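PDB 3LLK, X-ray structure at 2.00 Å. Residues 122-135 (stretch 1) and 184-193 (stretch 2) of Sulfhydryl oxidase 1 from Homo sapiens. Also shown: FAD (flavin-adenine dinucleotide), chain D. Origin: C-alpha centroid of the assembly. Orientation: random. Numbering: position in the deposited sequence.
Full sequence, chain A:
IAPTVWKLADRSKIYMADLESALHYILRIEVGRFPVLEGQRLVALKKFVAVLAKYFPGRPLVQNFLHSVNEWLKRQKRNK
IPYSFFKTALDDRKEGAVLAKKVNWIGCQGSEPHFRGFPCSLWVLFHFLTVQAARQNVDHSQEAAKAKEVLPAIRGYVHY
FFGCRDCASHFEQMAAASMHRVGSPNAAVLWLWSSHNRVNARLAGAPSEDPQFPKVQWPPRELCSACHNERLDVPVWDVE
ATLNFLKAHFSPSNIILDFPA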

ATOM      1  N   LEU A 122       4.230   2.355  -0.744  1.00 21.67           N
ATOM      2  CA  LEU A 122       3.432   1.162  -1.000  1.00 21.13           C
ATOM      3  C   LEU A 122       2.838   0.631   0.307  1.00 19.13           C
ATOM      4  O   LEU A 122       1.664   0.258   0.346  1.00 18.66           O
ATOM      5  N   TRP A 123       3.643   0.607   1.368  1.00 20.12           N
ATOM      6  CA  TRP A 123       3.164   0.180   2.679  1.00 20.06           C
ATOM      7  C   TRP A 123       2.007   1.090   3.086  1.00 21.59           C
ATOM      8  O   TRP A 123       0.953   0.616   3.519  1.00 21.34           O
ATOM      9  N   VAL A 124       2.209   2.402   2.957  1.00 20.25           N
ATOM     10  CA  VAL A 124       1.178   3.356   3.351  1.00 19.48           C
ATOM     11  C   VAL A 124      -0.098   3.092   2.580  1.00 17.85           C
ATOM     12  O   VAL A 124      -1.165   2.988   3.185  1.00 18.00           O
ATOM     13  N   LEU A 125       0.020   2.947   1.261  1.00 16.98           N
ATOM     14  CA  LEU A 125      -1.133   2.670   0.405  1.00 18.40           C
ATOM     15  C   LEU A 125      -1.848   1.396   0.855  1.00 18.68           C
ATOM     16  O   LEU A 125      -3.069   1.395   1.025  1.00 18.03           O
ATOM     17  N   PHE A 126      -1.086   0.318   1.060  1.00 19.60           N
ATOM     18  CA  PHE A 126      -1.660  -0.962   1.490  1.00 20.88           C
ATOM     19  C   PHE A 126      -2.444  -0.843   2.808  1.00 20.57           C
ATOM     20  O   PHE A 126      -3.585  -1.299   2.902  1.00 20.64           O
ATOM     21  N   HIS A 127      -1.817  -0.262   3.829  1.00 21.70           N
ATOM     22  CA  HIS A 127      -2.476  -0.092   5.124  1.00 21.00           C
ATOM     23  C   HIS A 127      -3.761   0.714   4.951  1.00 19.56           C
ATOM     24  O   HIS A 127      -4.807   0.385   5.518  1.00 21.44           O
ATOM     25  N   PHE A 128      -3.686   1.760   4.148  1.00 18.63           N
ATOM     26  CA  PHE A 128      -4.844   2.604   3.946  1.00 20.22           C
ATOM     27  C   PHE A 128      -5.983   1.820   3.322  1.00 20.62           C
ATOM     28  O   PHE A 128      -7.133   1.958   3.745  1.00 20.40           O
ATOM     29  N   LEU A 129      -5.664   0.977   2.338  1.00 17.09           N
ATOM     30  CA  LEU A 129      -6.684   0.173   1.684  1.00 20.52           C
ATOM     31  C   LEU A 129      -7.357  -0.761   2.692  1.00 19.43           C
ATOM     32  O   LEU A 129      -8.573  -0.899   2.668  1.00 20.86           O
ATOM     33  N   THR A 130      -6.583  -1.390   3.577  1.00 20.79           N
ATOM     34  CA  THR A 130      -7.191  -2.292   4.562  1.00 20.62           C
ATOM     35  C   THR A 130      -8.114  -1.548   5.516  1.00 22.70           C
ATOM     36  O   THR A 130      -9.197  -2.045   5.867  1.00 21.53           O
ATOM     37  N   VAL A 131      -7.699  -0.354   5.932  1.00 20.77           N
ATOM     38  CA  VAL A 131      -8.510   0.424   6.842  1.00 22.19           C
ATOM     39  C   VAL A 131      -9.784   0.922   6.177  1.00 22.88           C
ATOM     40  O   VAL A 131     -10.852   0.871   6.776  1.00 24.70           O
ATOM     41  N   GLN A 132      -9.679   1.404   4.945  1.00 22.42           N
ATOM     42  CA  GLN A 132     -10.857   1.870   4.229  1.00 24.52           C
ATOM     43  C   GLN A 132     -11.884   0.735   4.165  1.00 27.42           C
ATOM     44  O   GLN A 132     -13.081   0.959   4.336  1.00 26.54           O
ATOM     45  N   ALA A 133     -11.403  -0.482   3.921  1.00 27.72           N
ATOM     46  CA  ALA A 133     -12.275  -1.653   3.817  1.00 31.03           C
ATOM     47  C   ALA A 133     -12.901  -2.045   5.148  1.00 32.76           C
ATOM     48  O   ALA A 133     -13.932  -2.724   5.174  1.00 31.86           O
ATOM     49  N   ALA A 134     -12.270  -1.630   6.242  1.00 33.24           N
ATOM     50  CA  ALA A 134     -12.755  -1.958   7.574  1.00 38.44           C
ATOM     51  C   ALA A 134     -13.716  -0.905   8.110  1.00 42.27           C
ATOM     52  O   ALA A 134     -14.418  -1.142   9.090  1.00 41.81           O
ATOM     53  N   ARG A 135     -13.727   0.265   7.486  1.00 47.02           N
ATOM     54  CA  ARG A 135     -14.636   1.324   7.900  1.00 54.41           C
ATOM     55  C   ARG A 135     -15.859   1.128   7.034  1.00 57.61           C
ATOM     56  O   ARG A 135     -16.365   2.066   6.421  1.00 59.10           O
ATOM     57  N   SER A 184     -11.749 -11.322   9.003  1.00 36.51           N
ATOM     58  CA  SER A 184     -12.559 -10.109   8.991  1.00 34.63           C
ATOM     59  C   SER A 184     -11.758  -8.887   8.556  1.00 33.48           C
ATOM     60  O   SER A 184     -10.525  -8.894   8.572  1.00 31.44           O
ATOM     61  N   PRO A 185     -12.456  -7.816   8.154  1.00 32.77           N
ATOM     62  CA  PRO A 185     -11.749  -6.604   7.727  1.00 32.95           C
ATOM     63  C   PRO A 185     -10.822  -6.087   8.833  1.00 30.47           C
ATOM     64  O   PRO A 185      -9.691  -5.699   8.565  1.00 31.36           O
ATOM     65  N   ASN A 186     -11.292  -6.101  10.078  1.00 29.97           N
ATOM     66  CA  ASN A 186     -10.466  -5.623  11.190  1.00 29.85           C
ATOM     67  C   ASN A 186      -9.238  -6.497  11.379  1.00 29.70           C
ATOM     68  O   ASN A 186      -8.133  -5.995  11.627  1.00 29.75           O
ATOM     69  N   ALA A 187      -9.433  -7.808  11.278  1.00 28.48           N
ATOM     70  CA  ALA A 187      -8.331  -8.751  11.409  1.00 27.90           C
ATOM     71  C   ALA A 187      -7.312  -8.494  10.300  1.00 25.98           C
ATOM     72  O   ALA A 187      -6.104  -8.593  10.526  1.00 27.21           O
ATOM     73  N   ALA A 188      -7.806  -8.182   9.102  1.00 24.66           N
ATOM     74  CA  ALA A 188      -6.929  -7.924   7.963  1.00 25.73           C
ATOM     75  C   ALA A 188      -6.082  -6.691   8.244  1.00 26.61           C
ATOM     76  O   ALA A 188      -4.896  -6.649   7.906  1.00 28.17           O
ATOM     77  N   VAL A 189      -6.689  -5.691   8.871  1.00 26.91           N
ATOM     78  CA  VAL A 189      -5.963  -4.473   9.214  1.00 28.33           C
ATOM     79  C   VAL A 189      -4.820  -4.803  10.171  1.00 28.06           C
ATOM     80  O   VAL A 189      -3.685  -4.360   9.978  1.00 27.57           O
ATOM     81  N   LEU A 190      -5.131  -5.584  11.202  1.00 26.94           N
ATOM     82  CA  LEU A 190      -4.146  -5.964  12.204  1.00 24.83           C
ATOM     83  C   LEU A 190      -3.106  -6.911  11.636  1.00 22.97           C
ATOM     84  O   LEU A 190      -1.950  -6.890  12.045  1.00 23.80           O
ATOM     85  N   TRP A 191      -3.519  -7.760  10.704  1.00 24.56           N
ATOM     86  CA  TRP A 191      -2.587  -8.706  10.103  1.00 25.36           C
ATOM     87  C   TRP A 191      -1.483  -7.976   9.348  1.00 24.44           C
ATOM     88  O   TRP A 191      -0.305  -8.331   9.450  1.00 25.58           O
ATOM     89  N   LEU A 192      -1.868  -6.974   8.567  1.00 24.06           N
ATOM     90  CA  LEU A 192      -0.894  -6.219   7.778  1.00 22.63           C
ATOM     91  C   LEU A 192       0.000  -5.407   8.704  1.00 24.04           C
ATOM     92  O   LEU A 192       1.206  -5.285   8.481  1.00 23.92           O
ATOM     93  N   TRP A 193      -0.608  -4.850   9.745  1.00 24.67           N
ATOM     94  CA  TRP A 193       0.110  -4.050  10.721  1.00 26.12           C
ATOM     95  C   TRP A 193       1.208  -4.852  11.407  1.00 26.62           C
ATOM     96  O   TRP A 193       2.373  -4.436  11.430  1.00 27.23           O
TER

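Two nearly antiparallel helices pack here, their axes 8.5 Å apart at closest approach. No hydrogen bond crosses directly between them; direct contact is mostly apolar, with waters bridging polar atoms.

Leu192 covers the most surface. Its CA-to-CB bond points toward the first helix, and its side chain (chi1 t, chi2 p) fits as a knob among Trp123, Phe126, His127 and Thr130. Leu192 CD1 meets the ring edge of Trp123 at CZ3, 3.8 Å away. Leu192 CD2 lies 3.7 Å from Phe126 CB and 3.8 Å from Thr130 CG2.

The CA-to-CB bond of Val189 (chi1 t) points sideways, yet its CG2 comes 3.4 Å from Thr130 O and 3.9 Å from Ala134 CB. The backbones come close at Ala134: its CA is 4.8 Å from Pro185 CA, and the CB atoms of Ala134 and Pro185 are 3.9 Å apart.

The CA-to-CB bond of Thr130 (chi1 p) points toward the second helix. Its OG1 donates to His127 O at 2.7 Å and accepts from water 1. That water also donates to Val189 O and bonds His127 ND1. Water 2 donates to both Thr130 O and Pro185 O.

FAD engages both helices. Trp123 NE1 donates to FAD O2' at 2.8 Å, and FAD N6A donates to Trp193 O at 2.9 Å. FAD C2A lies over one face of the His127 ring.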

ATOM      1  CB  LEU A 122       4.279   0.089  -1.689  1.00 21.96           C
ATOM      2  CG  LEU A 122       3.469  -1.058  -2.295  1.00 25.31           C
ATOM      3  CD1 LEU A 122       2.446  -0.495  -3.285  1.00 23.72           C
ATOM      4  CD2 LEU A 122       4.416  -2.040  -2.982  1.00 23.57           C
ATOM      5  CB  TRP A 123       4.261   0.311   3.743  1.00 22.12           C
ATOM      6  CG  TRP A 123       5.147  -0.889   3.904  1.00 21.62           C
ATOM      7  CD1 TRP A 123       6.508  -0.925   3.796  1.00 23.93           C
ATOM      8  CD2 TRP A 123       4.738  -2.215   4.269  1.00 23.04           C
ATOM      9  NE1 TRP A 123       6.972  -2.190   4.073  1.00 22.60           N
ATOM     10  CE2 TRP A 123       5.906  -3.000   4.365  1.00 24.12           C
ATOM     11  CE3 TRP A 123       3.495  -2.813   4.527  1.00 23.68           C
ATOM     12  CZ2 TRP A 123       5.872  -4.361   4.707  1.00 25.17           C
ATOM     13  CZ3 TRP A 123       3.462  -4.170   4.868  1.00 25.62           C
ATOM     14  CH2 TRP A 123       4.646  -4.924   4.952  1.00 24.94           C
ATOM     15  CB  VAL A 124       1.627   4.824   3.139  1.00 20.98           C
ATOM     16  CG1 VAL A 124       0.516   5.791   3.599  1.00 20.04           C
ATOM     17  CG2 VAL A 124       2.885   5.093   3.943  1.00 21.28           C
ATOM     18  CB  LEU A 125      -0.691   2.530  -1.063  1.00 16.41           C
ATOM     19  CG  LEU A 125      -1.699   2.021  -2.112  1.00 20.70           C
ATOM     20  CD1 LEU A 125      -2.949   2.897  -2.106  1.00 20.98           C
ATOM     21  CD2 LEU A 125      -1.060   2.029  -3.511  1.00 19.04           C
ATOM     22  CB  PHE A 126      -0.564  -2.039   1.658  1.00 20.10           C
ATOM     23  CG  PHE A 126       0.004  -2.575   0.356  1.00 18.80           C
ATOM     24  CD1 PHE A 126      -0.608  -2.312  -0.870  1.00 17.56           C
ATOM     25  CD2 PHE A 126       1.161  -3.351   0.371  1.00 20.64           C
ATOM     26  CE1 PHE A 126      -0.066  -2.814  -2.069  1.00 17.40           C
ATOM     27  CE2 PHE A 126       1.709  -3.859  -0.817  1.00 20.87           C
ATOM     28  CZ  PHE A 126       1.093  -3.587  -2.036  1.00 18.38           C
ATOM     29  CB  HIS A 127      -1.560   0.636   6.115  1.00 19.10           C
ATOM     30  CG  HIS A 127      -0.417  -0.194   6.606  1.00 23.30           C
ATOM     31  ND1 HIS A 127      -0.595  -1.331   7.361  1.00 23.87           N
ATOM     32  CD2 HIS A 127       0.921  -0.071   6.421  1.00 21.70           C
ATOM     33  CE1 HIS A 127       0.579  -1.876   7.617  1.00 21.79           C
ATOM     34  NE2 HIS A 127       1.515  -1.130   7.060  1.00 21.90           N
ATOM     35  CB  PHE A 128      -4.484   3.820   3.096  1.00 22.55           C
ATOM     36  CG  PHE A 128      -5.255   5.053   3.464  1.00 24.09           C
ATOM     37  CD1 PHE A 128      -6.628   5.113   3.267  1.00 26.48           C
ATOM     38  CD2 PHE A 128      -4.608   6.145   4.039  1.00 26.76           C
ATOM     39  CE1 PHE A 128      -7.358   6.242   3.638  1.00 26.68           C
ATOM     40  CE2 PHE A 128      -5.324   7.283   4.414  1.00 28.83           C
ATOM     41  CZ  PHE A 128      -6.705   7.331   4.214  1.00 28.38           C
ATOM     42  CB  LEU A 129      -6.088  -0.638   0.518  1.00 17.27           C
ATOM     43  CG  LEU A 129      -5.594   0.204  -0.672  1.00 19.77           C
ATOM     44  CD1 LEU A 129      -4.911  -0.683  -1.700  1.00 20.26           C
ATOM     45  CD2 LEU A 129      -6.779   0.935  -1.301  1.00 17.09           C
ATOM     46  CB  THR A 130      -6.137  -3.073   5.400  1.00 20.03           C
ATOM     47  OG1 THR A 130      -5.293  -2.162   6.117  1.00 21.12           O
ATOM     48  CG2 THR A 130      -5.299  -3.951   4.501  1.00 19.35           C
ATOM     49  CB  VAL A 131      -7.726   1.607   7.442  1.00 21.56           C
ATOM     50  CG1 VAL A 131      -8.670   2.502   8.251  1.00 22.19           C
ATOM     51  CG2 VAL A 131      -6.615   1.065   8.355  1.00 22.73           C
ATOM     52  CB  GLN A 132     -10.493   2.282   2.806  1.00 24.71           C
ATOM     53  CG  GLN A 132      -9.707   3.572   2.690  1.00 22.22           C
ATOM     54  CD  GLN A 132     -10.598   4.801   2.718  1.00 25.69           C
ATOM     55  OE1 GLN A 132     -11.022   5.250   3.777  1.00 22.49           O
ATOM     56  NE2 GLN A 132     -10.890   5.343   1.546  1.00 23.74           N
ATOM     57  CB  ALA A 133     -11.489  -2.847   3.259  1.00 29.76           C
ATOM     58  CB  ALA A 134     -11.581  -2.137   8.531  1.00 36.35           C
ATOM     59  CB  ARG A 135     -14.024   2.704   7.651  1.00 56.82           C
ATOM     60  CG  ARG A 135     -13.356   3.308   8.883  1.00 62.15           C
ATOM     61  CD  ARG A 135     -12.528   4.531   8.525  1.00 65.01           C
ATOM     62  NE  ARG A 135     -11.458   4.188   7.593  1.00 68.14           N
ATOM     63  CZ  ARG A 135     -10.616   5.069   7.069  1.00 68.32           C
ATOM     64  NH1 ARG A 135     -10.724   6.349   7.388  1.00 69.80           N
ATOM     65  NH2 ARG A 135      -9.671   4.671   6.227  1.00 66.73           N
ATOM     66  CB  SER A 184     -13.144  -9.854  10.377  1.00 34.27           C
ATOM     67  OG  SER A 184     -12.103  -9.706  11.326  1.00 35.88           O
ATOM     68  CB  PRO A 185     -12.890  -5.640   7.410  1.00 32.90           C
ATOM     69  CG  PRO A 185     -13.981  -6.564   6.940  1.00 34.93           C
ATOM     70  CD  PRO A 185     -13.909  -7.674   7.958  1.00 32.15           C
ATOM     71  CB  ASN A 186     -11.261  -5.576  12.499  1.00 29.12           C
ATOM     72  CG  ASN A 186     -12.236  -4.416  12.547  1.00 27.95           C
ATOM     73  OD1 ASN A 186     -12.063  -3.406  11.860  1.00 28.85           O
ATOM     74  ND2 ASN A 186     -13.258  -4.547  13.375  1.00 29.58           N
ATOM     75  CB  ALA A 187      -8.852 -10.188  11.317  1.00 25.16           C
ATOM     76  CB  ALA A 188      -7.748  -7.727   6.690  1.00 25.05           C
ATOM     77  CB  VAL A 189      -6.883  -3.431   9.890  1.00 27.40           C
ATOM     78  CG1 VAL A 189      -6.044  -2.361  10.593  1.00 24.60           C
ATOM     79  CG2 VAL A 189      -7.785  -2.782   8.841  1.00 28.17           C
ATOM     80  CB  LEU A 190      -4.837  -6.622  13.401  1.00 26.06           C
ATOM     81  CG  LEU A 190      -5.713  -5.710  14.264  1.00 30.27           C
ATOM     82  CD1 LEU A 190      -6.465  -6.543  15.292  1.00 30.92           C
ATOM     83  CD2 LEU A 190      -4.845  -4.664  14.952  1.00 27.86           C
ATOM     84  CB  TRP A 191      -3.293  -9.651   9.123  1.00 25.55           C
ATOM     85  CG  TRP A 191      -2.340 -10.688   8.586  1.00 27.94           C
ATOM     86  CD1 TRP A 191      -2.044 -11.895   9.153  1.00 29.42           C
ATOM     87  CD2 TRP A 191      -1.464 -10.554   7.456  1.00 29.36           C
ATOM     88  NE1 TRP A 191      -1.037 -12.517   8.458  1.00 29.21           N
ATOM     89  CE2 TRP A 191      -0.661 -11.719   7.411  1.00 30.08           C
ATOM     90  CE3 TRP A 191      -1.275  -9.564   6.483  1.00 29.57           C
ATOM     91  CZ2 TRP A 191       0.314 -11.922   6.430  1.00 28.21           C
ATOM     92  CZ3 TRP A 191      -0.302  -9.764   5.503  1.00 27.62           C
ATOM     93  CH2 TRP A 191       0.480 -10.939   5.488  1.00 30.83           C
ATOM     94  CB  LEU A 192      -1.606  -5.277   6.804  1.00 22.73           C
ATOM     95  CG  LEU A 192      -0.719  -4.645   5.722  1.00 23.07           C
ATOM     96  CD1 LEU A 192      -0.056  -5.728   4.894  1.00 21.05           C
ATOM     97  CD2 LEU A 192      -1.567  -3.732   4.842  1.00 23.84           C
ATOM     98  CB  TRP A 193      -0.870  -3.519  11.768  1.00 26.77           C
ATOM     99  CG  TRP A 193      -0.232  -3.125  13.069  1.00 27.93           C
ATOM    100  CD1 TRP A 193       0.533  -2.020  13.310  1.00 27.48           C
ATOM    101  CD2 TRP A 193      -0.302  -3.846  14.306  1.00 27.60           C
ATOM    102  NE1 TRP A 193       0.941  -2.006  14.623  1.00 28.17           N
ATOM    103  CE2 TRP A 193       0.445  -3.115  15.257  1.00 29.03           C
ATOM    104  CE3 TRP A 193      -0.921  -5.038  14.701  1.00 29.77           C
ATOM    105  CZ2 TRP A 193       0.593  -3.539  16.587  1.00 28.73           C
ATOM    106  CZ3 TRP A 193      -0.776  -5.463  16.026  1.00 29.24           C
ATOM    107  CH2 TRP A 193      -0.022  -4.713  16.951  1.00 29.23           C
TER
HETATM  108  PA  FAD D 550       8.323   1.781   5.793  1.00 31.41           P
HETATM  109  O1A FAD D 550       8.290   1.840   4.306  1.00 29.19           O
HETATM  110  O2A FAD D 550       8.572   0.526   6.553  1.00 31.66           O
HETATM  111  O5B FAD D 550       7.021   2.415   6.397  1.00 31.46           O
HETATM  112  C5B FAD D 550       6.168   3.356   5.741  1.00 27.32           C
HETATM  113  C4B FAD D 550       5.614   4.143   6.900  1.00 27.49           C
HETATM  114  O4B FAD D 550       4.417   3.424   7.304  1.00 24.24           O
HETATM  115  C3B FAD D 550       6.370   4.709   8.121  1.00 26.44           C
HETATM  116  O3B FAD D 550       7.087   5.924   7.908  1.00 29.86           O
HETATM  117  C2B FAD D 550       5.286   4.731   9.100  1.00 27.18           C
HETATM  118  O2B FAD D 550       4.527   5.901   9.129  1.00 30.86           O
HETATM  119  C1B FAD D 550       4.352   3.570   8.726  1.00 25.77           C
HETATM  120  N9A FAD D 550       4.528   2.292   9.342  1.00 23.45           N
HETATM  121  C8A FAD D 550       5.658   1.638   9.901  1.00 22.50           C
HETATM  122  N7A FAD D 550       5.448   0.473  10.420  1.00 22.75           N
HETATM  123  C5A FAD D 550       4.083   0.313  10.221  1.00 23.05           C
HETATM  124  C6A FAD D 550       3.236  -0.743  10.610  1.00 23.17           C
HETATM  125  N6A FAD D 550       3.658  -1.811  11.299  1.00 22.28           N
HETATM  126  N1A FAD D 550       1.885  -0.683  10.327  1.00 25.55           N
HETATM  127  C2A FAD D 550       1.297   0.396   9.740  1.00 26.47           C
HETATM  128  N3A FAD D 550       2.133   1.454   9.351  1.00 24.86           N
HETATM  129  C4A FAD D 550       3.534   1.352   9.620  1.00 23.28           C
HETATM  130  N1  FAD D 550      13.127  -4.241   2.261  1.00 70.69           N
HETATM  131  C2  FAD D 550      14.258  -4.997   2.487  1.00 71.00           C
HETATM  132  O2  FAD D 550      15.341  -4.391   2.496  1.00 71.23           O
HETATM  133  N3  FAD D 550      13.931  -6.332   2.691  1.00 70.53           N
HETATM  134  C4  FAD D 550      12.649  -6.935   2.684  1.00 70.71           C
HETATM  135  O4  FAD D 550      12.533  -8.195   2.845  1.00 70.86           O
HETATM  136  C4X FAD D 550      11.583  -6.091   2.445  1.00 70.51           C
HETATM  137  N5  FAD D 550      10.257  -6.615   2.311  1.00 69.87           N
HETATM  138  C5X FAD D 550       9.129  -5.831   1.952  1.00 70.31           C
HETATM  139  C6  FAD D 550       7.900  -6.486   1.738  1.00 70.47           C
HETATM  140  C7  FAD D 550       6.769  -5.690   1.402  1.00 70.48           C
HETATM  141  C7M FAD D 550       5.472  -6.469   1.184  1.00 71.00           C
HETATM  142  C8  FAD D 550       6.865  -4.271   1.285  1.00 69.25           C
HETATM  143  C8M FAD D 550       5.784  -3.256   0.975  1.00 68.96           C
HETATM  144  C9  FAD D 550       8.107  -3.663   1.469  1.00 69.41           C
HETATM  145  C9A FAD D 550       9.303  -4.371   1.759  1.00 69.59           C
HETATM  146  N10 FAD D 550      10.706  -3.947   2.011  1.00 68.94           N
HETATM  147  C10 FAD D 550      11.831  -4.699   2.229  1.00 69.87           C
HETATM  148  C1' FAD D 550      10.898  -2.538   2.155  1.00 66.52           C
HETATM  149  C2' FAD D 550      10.784  -1.933   3.521  1.00 64.01           C
HETATM  150  O2' FAD D 550       9.719  -2.568   4.273  1.00 60.22           O
HETATM  151  C3' FAD D 550      10.580  -0.453   3.625  1.00 62.75           C
HETATM  152  O3' FAD D 550       9.447  -0.064   2.859  1.00 59.98           O
HETATM  153  C4' FAD D 550      11.739   0.497   3.371  1.00 61.99           C
HETATM  154  O4' FAD D 550      12.969  -0.017   3.964  1.00 63.31           O
HETATM  155  C5' FAD D 550      11.556   1.917   3.694  1.00 58.69           C
HETATM  156  O5' FAD D 550      11.402   2.002   5.113  1.00 53.40           O
HETATM  157  P   FAD D 550      10.832   3.227   5.876  1.00 51.79           P
HETATM  158  O1P FAD D 550      11.677   3.294   7.069  1.00 54.35           O
HETATM  159  O2P FAD D 550      10.796   4.464   5.052  1.00 51.54           O
HETATM  160  O3P FAD D 550       9.316   2.912   6.319  1.00 41.96           O
HETATM  161  O   HOH W   1      -3.244  -2.382   8.264  1.00 19.06           O
HETATM  162  O   HOH W   2      -9.586  -4.768   6.112  1.00 25.04           O